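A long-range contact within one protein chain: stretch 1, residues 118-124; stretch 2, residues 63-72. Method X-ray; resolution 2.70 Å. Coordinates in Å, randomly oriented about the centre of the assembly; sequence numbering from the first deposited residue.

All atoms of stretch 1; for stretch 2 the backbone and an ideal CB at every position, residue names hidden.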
# COMPACT_ATOMS: atom_id res chain seq x y z
N ASP B 118 -12.99 -1.64 -8.40
CA ASP B 118 -13.59 -0.72 -7.44
C ASP B 118 -13.17 -1.06 -6.02
O ASP B 118 -12.81 -0.17 -5.23
CB ASP B 118 -15.11 -0.77 -7.59
CG ASP B 118 -15.59 -0.22 -8.92
OD1 ASP B 118 -14.95 0.72 -9.45
OD2 ASP B 118 -16.61 -0.72 -9.44
N MSE B 119 -13.20 -2.34 -5.68
CA MSE B 119 -12.81 -2.80 -4.36
C MSE B 119 -11.33 -2.51 -4.08
O MSE B 119 -10.96 -2.05 -2.99
CB MSE B 119 -13.11 -4.29 -4.25
CG MSE B 119 -12.76 -4.89 -2.92
SE MSE B 119 -13.46 -3.73 -1.54
CE MSE B 119 -14.15 -5.06 -0.41
N GLN B 120 -10.48 -2.75 -5.07
CA GLN B 120 -9.06 -2.46 -4.92
C GLN B 120 -8.83 -0.97 -4.68
O GLN B 120 -7.99 -0.59 -3.86
CB GLN B 120 -8.30 -2.92 -6.16
CG GLN B 120 -8.02 -4.41 -6.17
CD GLN B 120 -6.67 -4.74 -5.61
OE1 GLN B 120 -6.53 -5.03 -4.41
NE2 GLN B 120 -5.65 -4.70 -6.46
N LYS B 121 -9.58 -0.11 -5.38
CA LYS B 121 -9.48 1.33 -5.15
C LYS B 121 -9.90 1.69 -3.73
O LYS B 121 -9.24 2.51 -3.06
CB LYS B 121 -10.35 2.07 -6.17
CG LYS B 121 -9.60 2.54 -7.40
CD LYS B 121 -10.55 2.93 -8.52
CE LYS B 121 -10.73 4.45 -8.58
NZ LYS B 121 -11.66 4.95 -7.52
N ARG B 122 -11.01 1.12 -3.27
CA ARG B 122 -11.45 1.33 -1.89
C ARG B 122 -10.33 1.01 -0.91
O ARG B 122 -9.99 1.81 -0.03
CB ARG B 122 -12.69 0.48 -1.59
CG ARG B 122 -14.02 1.20 -1.79
CD ARG B 122 -14.93 1.06 -0.57
NE ARG B 122 -15.29 -0.34 -0.29
CZ ARG B 122 -15.70 -0.77 0.90
NH1 ARG B 122 -16.00 -2.05 1.08
NH2 ARG B 122 -15.82 0.08 1.91
N LEU B 123 -9.72 -0.18 -1.08
CA LEU B 123 -8.66 -0.62 -0.17
C LEU B 123 -7.46 0.31 -0.23
O LEU B 123 -6.89 0.66 0.81
CB LEU B 123 -8.25 -2.05 -0.51
CG LEU B 123 -9.17 -3.13 0.03
CD1 LEU B 123 -8.75 -4.50 -0.47
CD2 LEU B 123 -9.22 -3.10 1.56
N HIS B 124 -7.07 0.72 -1.44
CA HIS B 124 -5.94 1.63 -1.62
C HIS B 124 -6.14 2.91 -0.82
O HIS B 124 -5.29 3.30 -0.00
CB HIS B 124 -5.77 1.91 -3.11
CG HIS B 124 -4.51 2.63 -3.48
ND1 HIS B 124 -4.48 3.98 -3.72
CD2 HIS B 124 -3.25 2.18 -3.69
CE1 HIS B 124 -3.25 4.34 -4.05
NE2 HIS B 124 -2.48 3.26 -4.04
N UNK B 63 -11.61 -9.50 0.81
CA UNK B 63 -11.37 -8.07 0.65
C UNK B 63 -12.49 -7.25 1.28
O UNK B 63 -12.21 -6.16 1.81
CB UNK B 63 -11.23 -7.72 -0.83
N UNK B 64 -13.74 -7.72 1.25
CA UNK B 64 -14.82 -6.92 1.85
C UNK B 64 -14.73 -6.95 3.36
O UNK B 64 -15.02 -5.93 4.02
CB UNK B 64 -16.19 -7.43 1.40
N UNK B 65 -14.34 -8.09 3.94
CA UNK B 65 -14.02 -8.07 5.36
C UNK B 65 -13.01 -6.97 5.69
O UNK B 65 -13.24 -6.12 6.57
CB UNK B 65 -13.48 -9.43 5.80
N UNK B 66 -11.89 -6.96 4.95
CA UNK B 66 -10.83 -5.99 5.23
C UNK B 66 -11.34 -4.56 5.08
O UNK B 66 -11.10 -3.69 5.94
CB UNK B 66 -9.64 -6.22 4.30
N UNK B 67 -12.05 -4.28 3.98
CA UNK B 67 -12.45 -2.91 3.69
C UNK B 67 -13.49 -2.40 4.68
O UNK B 67 -13.45 -1.23 5.08
CB UNK B 67 -13.00 -2.81 2.26
N UNK B 68 -14.43 -3.26 5.08
CA UNK B 68 -15.41 -2.83 6.07
C UNK B 68 -14.74 -2.54 7.40
O UNK B 68 -15.02 -1.51 8.05
CB UNK B 68 -16.50 -3.89 6.25
N UNK B 69 -13.81 -3.41 7.82
CA UNK B 69 -13.09 -3.15 9.06
C UNK B 69 -12.32 -1.84 8.98
O UNK B 69 -12.28 -1.08 9.95
CB UNK B 69 -12.14 -4.30 9.38
N UNK B 70 -11.71 -1.55 7.83
CA UNK B 70 -10.91 -0.33 7.73
C UNK B 70 -11.79 0.91 7.68
O UNK B 70 -11.42 1.96 8.24
CB UNK B 70 -10.01 -0.38 6.49
N UNK B 71 -12.95 0.83 7.03
CA UNK B 71 -13.90 1.93 7.06
C UNK B 71 -14.29 2.25 8.50
O UNK B 71 -14.29 3.42 8.91
CB UNK B 71 -15.14 1.59 6.23
N UNK B 72 -14.60 1.22 9.28
CA UNK B 72 -14.97 1.43 10.68
C UNK B 72 -13.81 1.99 11.49
O UNK B 72 -14.01 2.86 12.35
CB UNK B 72 -15.45 0.12 11.30

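Both stretches are helical, and their axes run in broadly the same direction, 36° apart. Stretch 1 offers Met-119 (selenomethionine), Leu-123 and the guanidinium of Arg-122.

Position 63 points its CB toward stretch 1. The ideal CB lies 3.8 Å from Met-119 CG and 4.1 Å from Leu-123 CD1, so little space remains in that direction. A small apolar residue suits it. It is Ala-63, whose CB packs against both side chains. Met-119 CE also comes within 3.1 Å of Ala-63 O.

Position 64 points away overall, yet its ideal CB is 3.6 Å from Met-119 CE. Small or beta-branched residues, polar or not, could fit beside that methyl. It is Thr-64. Its CG2 lies 3.3 Å from Met-119 CE, and its OG1 is hydrogen-bonded to a residue adjoining one of the stretches.

Position 65 points away, and stretch 1 sets no preference there. It is Phe-65, which makes no contact with stretch 1.

Position 66 points sideways. Its ideal CB is 4.2 Å from Leu-123 CD2, so a medium aliphatic residue such as valine, isoleucine or leucine could cover that methyl. It is Val-66, and CG1 lies 3.7 Å from Leu-123 CD2.

Position 67 is the most crowded. Its CB points toward stretch 1. The ideal CB has Arg-122 NH1 at 3.3 Å, Met-119 CE at 3.7 Å and Leu-123 CD2 at 3.9 Å. Alanine suits best; glycine would fit but would favour the helix less. It is Ala-67, and its methyl lies over one face of the Arg-122 guanidinium.

Position 68 points sideways, with no atom of stretch 1 within 5.5 Å of its ideal CB. A polar side chain long enough to reach back could approach Arg-122. It is Asn-68. Its OD1 comes to 3.6 Å from Arg-122 NH1, near the guanidinium plane, without a hydrogen bond.

Position 69 is out of reach, so many residues would do. It is Asp-69, hydrogen-bonded elsewhere in the structure.

Position 70 points toward stretch 1 but leaves room beyond its CB. A larger aliphatic residue could reach Leu-123. It is Leu-70, whose CD1 is 4.2 Å from Leu-123 CD2. With Ala-63, Val-66 and Ala-67 it forms the hole that receives Leu-123 as a knob.

Position 71 points toward stretch 1, its ideal CB 4.6 Å from Arg-122 NH2. An acidic residue suits that charge. It is Asp-71, which forms a salt bridge with Arg-122. The modelled atoms are too close for their exact placement to be trusted.

Position 72 is out of reach and unconstrained here. It is Trp-72.

Stretch 2 63-72: ATFVANDLDW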
# COMPACT_ATOMS: atom_id res chain seq x y z
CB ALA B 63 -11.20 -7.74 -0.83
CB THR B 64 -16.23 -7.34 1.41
OG1 THR B 64 -16.66 -8.50 2.13
CG2 THR B 64 -16.35 -7.54 -0.09
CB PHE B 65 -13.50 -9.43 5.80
CG PHE B 65 -14.56 -10.47 5.93
CD1 PHE B 65 -15.71 -10.21 6.64
CD2 PHE B 65 -14.41 -11.71 5.33
CE1 PHE B 65 -16.69 -11.17 6.77
CE2 PHE B 65 -15.39 -12.68 5.46
CZ PHE B 65 -16.53 -12.41 6.18
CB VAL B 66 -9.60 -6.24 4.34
CG1 VAL B 66 -8.57 -5.13 4.53
CG2 VAL B 66 -8.98 -7.59 4.66
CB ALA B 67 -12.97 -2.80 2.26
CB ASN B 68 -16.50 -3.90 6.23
CG ASN B 68 -17.45 -3.95 5.03
OD1 ASN B 68 -17.53 -3.01 4.24
ND2 ASN B 68 -18.17 -5.06 4.90
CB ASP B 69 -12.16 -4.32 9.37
CG ASP B 69 -12.91 -5.61 9.63
OD1 ASP B 69 -14.06 -5.56 10.11
OD2 ASP B 69 -12.34 -6.69 9.35
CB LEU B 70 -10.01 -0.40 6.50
CG LEU B 70 -8.73 -1.24 6.58
CD1 LEU B 70 -8.12 -1.43 5.21
CD2 LEU B 70 -7.73 -0.60 7.51
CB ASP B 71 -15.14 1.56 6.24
CG ASP B 71 -14.93 1.70 4.75
OD1 ASP B 71 -13.96 2.37 4.33
OD2 ASP B 71 -15.74 1.13 3.98
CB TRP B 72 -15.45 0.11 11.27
CG TRP B 72 -15.43 0.06 12.75
CD1 TRP B 72 -16.36 0.57 13.60
CD2 TRP B 72 -14.42 -0.54 13.58
NE1 TRP B 72 -16.00 0.33 14.90
CE2 TRP B 72 -14.81 -0.35 14.92
CE3 TRP B 72 -13.23 -1.21 13.31
CZ2 TRP B 72 -14.05 -0.82 15.99
CZ3 TRP B 72 -12.47 -1.67 14.38
CH2 TRP B 72 -12.89 -1.48 15.70
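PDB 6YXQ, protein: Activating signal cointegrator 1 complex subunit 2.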